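Long-range contacts in pyridoxal phosphate homeostasis protein (Bifidobacterium adolescentis ATCC 15703, PDB 3CPG), which probably binds pyridoxal 5'-phosphate and takes part in the homeostasis of this cofactor, as a member of the YggS/PROSC family with a TIM-barrel fold: residues 35-45 against 247-255; 217-225 against 238-246. All blocks are in the same frame, centred on the assembly; numbering follows the deposited sequence.

Contact 1. Residues 35-45 against 247-255. With ACT (acetate ion), chain B.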
# COMPACT_ATOMS: atom_id res chain seq x y z
N ARG A 35 -3.80 -15.72 9.29
CA ARG A 35 -5.14 -15.23 8.97
C ARG A 35 -5.28 -15.06 7.46
O ARG A 35 -6.31 -15.39 6.88
CB ARG A 35 -5.41 -13.90 9.67
CG ARG A 35 -5.69 -14.02 11.15
CD ARG A 35 -5.86 -12.65 11.79
NE ARG A 35 -6.99 -11.91 11.23
CZ ARG A 35 -7.32 -10.68 11.59
NH1 ARG A 35 -6.62 -10.04 12.52
NH2 ARG A 35 -8.37 -10.08 11.04
N ILE A 36 -4.24 -14.51 6.83
CA ILE A 36 -4.27 -14.32 5.39
C ILE A 36 -4.43 -15.67 4.71
O ILE A 36 -5.28 -15.84 3.83
CB ILE A 36 -2.98 -13.61 4.91
CG1 ILE A 36 -2.96 -12.18 5.47
CG2 ILE A 36 -2.92 -13.59 3.38
CD1 ILE A 36 -1.70 -11.39 5.16
N ALA A 37 -3.63 -16.65 5.12
CA ALA A 37 -3.71 -17.99 4.54
C ALA A 37 -5.10 -18.58 4.74
O ALA A 37 -5.67 -19.16 3.81
CB ALA A 37 -2.66 -18.90 5.16
N ALA A 38 -5.65 -18.44 5.94
CA ALA A 38 -6.98 -18.97 6.23
C ALA A 38 -8.04 -18.28 5.38
O ALA A 38 -8.99 -18.92 4.92
CB ALA A 38 -7.31 -18.80 7.72
N ALA A 39 -7.87 -16.98 5.16
CA ALA A 39 -8.82 -16.21 4.36
C ALA A 39 -8.76 -16.63 2.90
O ALA A 39 -9.79 -16.72 2.24
CB ALA A 39 -8.52 -14.72 4.48
N GLU A 40 -7.56 -16.88 2.39
CA GLU A 40 -7.41 -17.31 1.00
C GLU A 40 -8.10 -18.66 0.82
O GLU A 40 -8.81 -18.88 -0.16
CB GLU A 40 -5.93 -17.42 0.63
CG GLU A 40 -5.17 -16.11 0.75
CD GLU A 40 -3.69 -16.27 0.44
OE1 GLU A 40 -3.07 -17.22 0.96
OE2 GLU A 40 -3.14 -15.43 -0.31
N GLU A 41 -7.89 -19.55 1.78
CA GLU A 41 -8.48 -20.89 1.75
C GLU A 41 -10.01 -20.81 1.71
O GLU A 41 -10.66 -21.48 0.92
CB GLU A 41 -8.03 -21.68 2.98
CG GLU A 41 -8.65 -23.07 3.14
CD GLU A 41 -8.10 -24.09 2.16
OE1 GLU A 41 -7.19 -23.75 1.39
OE2 GLU A 41 -8.59 -25.24 2.16
N GLN A 42 -10.57 -19.97 2.58
CA GLN A 42 -12.02 -19.81 2.66
C GLN A 42 -12.60 -19.25 1.36
O GLN A 42 -13.69 -19.63 0.95
CB GLN A 42 -12.37 -18.89 3.83
CG GLN A 42 -13.86 -18.67 4.04
CD GLN A 42 -14.61 -19.95 4.33
OE1 GLN A 42 -14.25 -20.71 5.24
NE2 GLN A 42 -15.68 -20.20 3.58
N ALA A 43 -11.85 -18.35 0.72
CA ALA A 43 -12.29 -17.73 -0.52
C ALA A 43 -11.90 -18.56 -1.74
O ALA A 43 -12.15 -18.16 -2.87
CB ALA A 43 -11.71 -16.33 -0.64
N GLY A 44 -11.28 -19.71 -1.51
CA GLY A 44 -10.87 -20.55 -2.62
C GLY A 44 -9.85 -19.88 -3.52
O GLY A 44 -9.88 -20.03 -4.73
N ARG A 45 -8.93 -19.13 -2.92
CA ARG A 45 -7.90 -18.45 -3.68
C ARG A 45 -6.54 -19.12 -3.45
O ARG A 45 -6.26 -19.57 -2.34
CB ARG A 45 -7.83 -16.97 -3.28
CG ARG A 45 -9.06 -16.16 -3.69
CD ARG A 45 -8.94 -14.71 -3.25
NE ARG A 45 -7.85 -14.02 -3.93
CZ ARG A 45 -7.45 -12.78 -3.64
NH1 ARG A 45 -8.05 -12.10 -2.68
NH2 ARG A 45 -6.44 -12.24 -4.31
N THR A 247 -6.61 -4.50 9.54
CA THR A 247 -6.81 -5.38 10.69
C THR A 247 -8.25 -5.83 10.95
O THR A 247 -8.50 -7.01 11.19
CB THR A 247 -6.27 -4.74 11.99
OG1 THR A 247 -4.85 -4.58 11.89
CG2 THR A 247 -6.59 -5.63 13.20
N GLY A 248 -9.19 -4.90 10.88
CA GLY A 248 -10.58 -5.24 11.16
C GLY A 248 -11.43 -5.85 10.07
O GLY A 248 -12.49 -6.42 10.36
N ASP A 249 -10.99 -5.77 8.82
CA ASP A 249 -11.79 -6.31 7.73
C ASP A 249 -11.01 -7.04 6.65
O ASP A 249 -11.51 -7.20 5.53
CB ASP A 249 -12.60 -5.18 7.09
CG ASP A 249 -11.71 -4.09 6.52
OD1 ASP A 249 -10.49 -4.34 6.40
OD2 ASP A 249 -12.21 -3.00 6.17
N MSE A 250 -9.80 -7.51 6.96
CA MSE A 250 -9.01 -8.19 5.93
C MSE A 250 -9.65 -9.47 5.38
O MSE A 250 -9.48 -9.78 4.20
CB MSE A 250 -7.59 -8.48 6.43
CG MSE A 250 -7.47 -9.48 7.56
SE MSE A 250 -5.61 -9.89 7.94
CE MSE A 250 -5.27 -8.51 9.21
N GLU A 251 -10.37 -10.21 6.21
CA GLU A 251 -11.02 -11.43 5.74
C GLU A 251 -12.00 -11.09 4.61
O GLU A 251 -12.04 -11.76 3.58
CB GLU A 251 -11.78 -12.12 6.88
CG GLU A 251 -10.94 -12.99 7.81
CD GLU A 251 -9.99 -12.19 8.67
OE1 GLU A 251 -10.25 -11.00 8.93
OE2 GLU A 251 -8.97 -12.78 9.11
N LEU A 252 -12.80 -10.05 4.81
CA LEU A 252 -13.78 -9.63 3.80
C LEU A 252 -13.08 -9.11 2.54
O LEU A 252 -13.51 -9.38 1.42
CB LEU A 252 -14.69 -8.54 4.38
CG LEU A 252 -15.56 -8.94 5.57
CD1 LEU A 252 -16.22 -7.70 6.15
CD2 LEU A 252 -16.61 -9.95 5.13
N ALA A 253 -12.00 -8.36 2.73
CA ALA A 253 -11.26 -7.82 1.61
C ALA A 253 -10.72 -8.95 0.76
O ALA A 253 -10.80 -8.93 -0.47
CB ALA A 253 -10.11 -6.95 2.11
N ILE A 254 -10.16 -9.96 1.42
CA ILE A 254 -9.60 -11.09 0.69
C ILE A 254 -10.69 -11.88 -0.03
O ILE A 254 -10.48 -12.36 -1.14
CB ILE A 254 -8.78 -11.98 1.64
CG1 ILE A 254 -7.56 -11.19 2.14
CG2 ILE A 254 -8.34 -13.25 0.93
CD1 ILE A 254 -6.75 -11.88 3.20
N ALA A 255 -11.86 -11.98 0.59
CA ALA A 255 -12.98 -12.68 -0.04
C ALA A 255 -13.39 -11.95 -1.31
O ALA A 255 -13.87 -12.56 -2.27
CB ALA A 255 -14.17 -12.77 0.92
C ACT B . -4.86 -1.37 11.14
O ACT B . -3.99 -0.83 11.80
OXT ACT B . -4.60 -2.34 10.46
CH3 ACT B . -6.27 -0.82 11.18
O HOH W 1 -8.51 -15.45 8.48
O HOH W 2 -12.12 -15.01 2.87

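Contact 2. Residues 217-225 against 238-246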
# COMPACT_ATOMS: atom_id res chain seq x y z
N GLY A 217 -18.14 -2.07 -1.13
CA GLY A 217 -17.04 -1.21 -1.51
C GLY A 217 -15.85 -1.95 -2.09
O GLY A 217 -15.24 -1.49 -3.06
N PHE A 218 -15.49 -3.08 -1.49
CA PHE A 218 -14.35 -3.87 -1.99
C PHE A 218 -14.71 -4.46 -3.35
O PHE A 218 -13.88 -4.53 -4.26
CB PHE A 218 -14.00 -5.00 -1.02
CG PHE A 218 -13.47 -4.53 0.31
CD1 PHE A 218 -12.71 -3.36 0.41
CD2 PHE A 218 -13.69 -5.28 1.46
CE1 PHE A 218 -12.17 -2.96 1.63
CE2 PHE A 218 -13.15 -4.89 2.68
CZ PHE A 218 -12.39 -3.73 2.77
N SER A 219 -15.96 -4.90 -3.47
CA SER A 219 -16.45 -5.48 -4.71
C SER A 219 -16.40 -4.43 -5.81
O SER A 219 -16.00 -4.70 -6.93
CB SER A 219 -17.89 -5.97 -4.52
OG SER A 219 -18.40 -6.53 -5.72
N HIS A 220 -16.79 -3.20 -5.47
CA HIS A 220 -16.78 -2.12 -6.44
C HIS A 220 -15.36 -1.84 -6.91
O HIS A 220 -15.13 -1.64 -8.10
CB HIS A 220 -17.40 -0.86 -5.83
CG HIS A 220 -17.36 0.33 -6.73
ND1 HIS A 220 -16.22 1.09 -6.91
CD2 HIS A 220 -18.31 0.88 -7.52
CE1 HIS A 220 -16.48 2.06 -7.77
NE2 HIS A 220 -17.74 1.96 -8.16
N LEU A 221 -14.41 -1.86 -5.98
CA LEU A 221 -13.01 -1.61 -6.34
C LEU A 221 -12.50 -2.69 -7.29
O LEU A 221 -11.82 -2.39 -8.27
CB LEU A 221 -12.12 -1.56 -5.09
CG LEU A 221 -10.80 -0.82 -5.33
CD1 LEU A 221 -11.08 0.66 -5.53
CD2 LEU A 221 -9.87 -1.03 -4.13
N ARG A 222 -12.83 -3.95 -7.00
CA ARG A 222 -12.39 -5.05 -7.85
C ARG A 222 -12.96 -4.92 -9.26
O ARG A 222 -12.24 -5.09 -10.25
CB ARG A 222 -12.82 -6.40 -7.27
CG ARG A 222 -12.33 -7.57 -8.11
CD ARG A 222 -12.93 -8.91 -7.69
NE ARG A 222 -14.34 -9.01 -8.02
CZ ARG A 222 -15.33 -8.92 -7.14
NH1 ARG A 222 -15.05 -8.72 -5.85
NH2 ARG A 222 -16.59 -9.02 -7.54
N LYS A 223 -14.26 -4.64 -9.36
CA LYS A 223 -14.90 -4.50 -10.67
C LYS A 223 -14.29 -3.34 -11.45
O LYS A 223 -14.09 -3.43 -12.66
CB LYS A 223 -16.40 -4.29 -10.52
CG LYS A 223 -17.14 -5.50 -10.00
CD LYS A 223 -18.64 -5.24 -9.92
CE LYS A 223 -19.38 -6.46 -9.40
NZ LYS A 223 -20.85 -6.23 -9.36
N THR A 224 -14.02 -2.25 -10.75
CA THR A 224 -13.43 -1.07 -11.37
C THR A 224 -12.05 -1.44 -11.93
O THR A 224 -11.71 -1.08 -13.05
CB THR A 224 -13.30 0.08 -10.36
OG1 THR A 224 -14.61 0.50 -9.96
CG2 THR A 224 -12.55 1.26 -10.97
N ARG A 225 -11.27 -2.16 -11.12
CA ARG A 225 -9.95 -2.61 -11.53
C ARG A 225 -10.09 -3.45 -12.81
O ARG A 225 -9.34 -3.27 -13.77
CB ARG A 225 -9.33 -3.43 -10.39
CG ARG A 225 -7.89 -3.93 -10.60
CD ARG A 225 -7.81 -5.18 -11.48
NE ARG A 225 -8.72 -6.25 -11.06
CZ ARG A 225 -8.46 -7.16 -10.12
NH1 ARG A 225 -7.31 -7.14 -9.46
NH2 ARG A 225 -9.37 -8.09 -9.85
N ARG A 238 -1.07 -2.50 -16.45
CA ARG A 238 -0.47 -2.94 -15.19
C ARG A 238 -1.31 -2.57 -13.98
O ARG A 238 -0.85 -2.69 -12.84
CB ARG A 238 0.95 -2.38 -15.05
CG ARG A 238 1.96 -3.06 -15.97
CD ARG A 238 3.38 -2.62 -15.65
NE ARG A 238 4.38 -3.41 -16.37
CZ ARG A 238 4.53 -3.41 -17.70
NH1 ARG A 238 3.73 -2.67 -18.46
NH2 ARG A 238 5.47 -4.15 -18.26
N CYS A 239 -2.53 -2.12 -14.22
CA CYS A 239 -3.44 -1.74 -13.14
C CYS A 239 -4.03 -3.04 -12.61
O CYS A 239 -5.19 -3.36 -12.87
CB CYS A 239 -4.55 -0.83 -13.69
SG CYS A 239 -5.67 -0.16 -12.46
N ARG A 240 -3.23 -3.79 -11.85
CA ARG A 240 -3.67 -5.08 -11.34
C ARG A 240 -3.89 -5.22 -9.84
O ARG A 240 -4.63 -6.10 -9.40
CB ARG A 240 -2.68 -6.15 -11.79
CG ARG A 240 -2.64 -6.36 -13.29
CD ARG A 240 -1.48 -7.27 -13.68
NE ARG A 240 -1.50 -7.60 -15.10
CZ ARG A 240 -2.43 -8.35 -15.67
NH1 ARG A 240 -3.41 -8.86 -14.95
NH2 ARG A 240 -2.37 -8.60 -16.97
N GLU A 241 -3.24 -4.39 -9.04
CA GLU A 241 -3.39 -4.52 -7.59
C GLU A 241 -4.67 -3.95 -7.02
O GLU A 241 -5.27 -3.01 -7.56
CB GLU A 241 -2.21 -3.84 -6.88
CG GLU A 241 -0.84 -4.26 -7.37
CD GLU A 241 -0.34 -5.56 -6.76
OE1 GLU A 241 -1.12 -6.25 -6.06
OE2 GLU A 241 0.84 -5.90 -6.99
N LEU A 242 -5.09 -4.54 -5.91
CA LEU A 242 -6.25 -4.08 -5.16
C LEU A 242 -5.75 -4.01 -3.73
O LEU A 242 -5.65 -5.02 -3.04
CB LEU A 242 -7.42 -5.06 -5.27
CG LEU A 242 -8.15 -5.05 -6.61
CD1 LEU A 242 -9.21 -6.15 -6.62
CD2 LEU A 242 -8.79 -3.69 -6.84
N SER A 243 -5.40 -2.80 -3.30
CA SER A 243 -4.90 -2.60 -1.94
C SER A 243 -6.11 -2.26 -1.09
O SER A 243 -6.60 -1.13 -1.11
CB SER A 243 -3.90 -1.44 -1.92
OG SER A 243 -3.38 -1.23 -0.61
N MSE A 244 -6.60 -3.26 -0.36
CA MSE A 244 -7.77 -3.07 0.48
C MSE A 244 -7.83 -4.12 1.57
O MSE A 244 -7.42 -5.27 1.37
CB MSE A 244 -9.05 -3.13 -0.38
CG MSE A 244 -9.20 -4.41 -1.21
SE MSE A 244 -10.62 -4.25 -2.52
CE MSE A 244 -11.02 -6.08 -2.79
N GLY A 245 -8.34 -3.72 2.73
CA GLY A 245 -8.43 -4.63 3.86
C GLY A 245 -7.35 -4.29 4.86
O GLY A 245 -6.19 -4.11 4.50
N MSE A 246 -7.73 -4.18 6.13
CA MSE A 246 -6.79 -3.87 7.19
C MSE A 246 -7.08 -4.83 8.34
O MSE A 246 -7.72 -5.86 8.14
CB MSE A 246 -6.95 -2.42 7.62
CG MSE A 246 -6.72 -1.46 6.46
SE MSE A 246 -6.60 0.41 6.93
CE MSE A 246 -8.45 0.65 7.35

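Contact 1. Residues 35-45 against 247-255
Ile254 and Ala39 form the tight part of this helix pair: CD1 of Ile254 presses on CB of Ala39 at 3.6 Å, while its CG2 leans on the same methyl. Ile36 flanks them; its side chain crosses that of Ile254 at about a right angle, CG2 4.2 Å from CD1 of Ile254. The segment axes of 35-42 and 250-255 approach to 8.9 Å, crossing at -41°. Toward solvent the contact turns polar. Arg35 grips Glu251 side-on, NE donating to OE2 and NH2 to OE1, each at 3.0 Å and on a syn lone pair, with guanidinium and carboxylate only 9° from coplanar. The bend at chi3 (61°) turns the guanidinium toward that carboxylate. NH2 also donates to Thr247 O, and CE of selenomethionine Met250 lies 3.7 Å above the centre of the guanidinium plane. Replacing Arg35 by an alanine would probably leave the Glu251 carboxylate without its counter-charge and the Met250 methyl without the flat group it covers. One water bridges Arg35 O and Glu251 OE2; a second joins Ala39 O to Glu251 O, the latter bond weak. Thr247 N and OG1 bind an acetate ion, probably from the crystallisation liquor. Beyond the Schellman turn at Gly44, Arg45 NH1 donates to Ile254 O and Ser258 O. Ile36 and Ile254 both touch Val261 of strand 260-263, and Asp249 and Ala253 meet Phe218 of helix 211-231.

Contact 2. Residues 217-225 against 238-246
Arg225 lays its guanidinium over a leucine methyl and at the same time binds a backbone carbonyl, beside a second, buried carbonyl that has no partner. CD1 of Leu242 lies 3.3 Å above the guanidinium plane of Arg225, offset toward its rim. Bends at chi2 and chi3 fold Arg225 over this methyl, at about a right angle to the leucine. Its NH1 donates to Arg240 O at 2.9 Å; the oxygen is close to the guanidinium plane, but the donor is tilted 30° from the carbonyl plane. The neighbouring Cys239 O, 3.5 Å from Arg225 CD, is the one left without a hydrogen bond.

Leu242 points its two methyls at helix 217-225. CD2 meets Leu221 CG at 3.8 Å and also Arg225 CB, whereas CD1 reaches Arg222 CB as well. The guanidinium of Arg222 leads away instead, to a salt bridge with Glu256.

Further along the strand, SE of selenomethionine Met244 lies 4.7 Å from the centroid of the Phe218 ring and 54° off its normal, an oblique Met-aromatic contact. The chain of Met244 starts with CG between the backbone N and the carbonyl carbon (chi1 56°) and then runs extended, which carries CE to Phe218 CB at 3.6 Å. The same SE meets Leu221 CD2 at 3.7 Å, so it touches both the ring and the leucine. Gly245, close to the far end of the ring, has a positive phi at which a CB would jam against the preceding carbonyl oxygen.

These residues join helix 211-231 to strand 241-243 in a beta-alpha-beta unit of the barrel, with the segments running nearly antiparallel. The chemistry is thus mainly apolar packing, closed at one end by a charged group that binds a backbone carbonyl.

How the contacts relate
The two contacts lie about 14 Å apart, centre to centre. Along the chain the order is 35-45, 217-225, 238-246, 247-255, so contact 2 falls wholly between the partners of contact 1; strand 241-243 and helix 250-255 follow each other in the chain, joined by residues 244-249. The contacts touch where Ala253 CB packs 3.3 Å from Met244 O. Helix 250-255 thus meets both helix 19-42 and helix 211-231. Contact 1 brings helix 19-42 against helix 250-255, next to the parallel pairing of strands 51-55 and 260-263, consistent with closure of the barrel. Thr247 lies about 9 Å, between side chains, from Lys57, the predicted attachment site of the cofactor, which is not bound there in this structure.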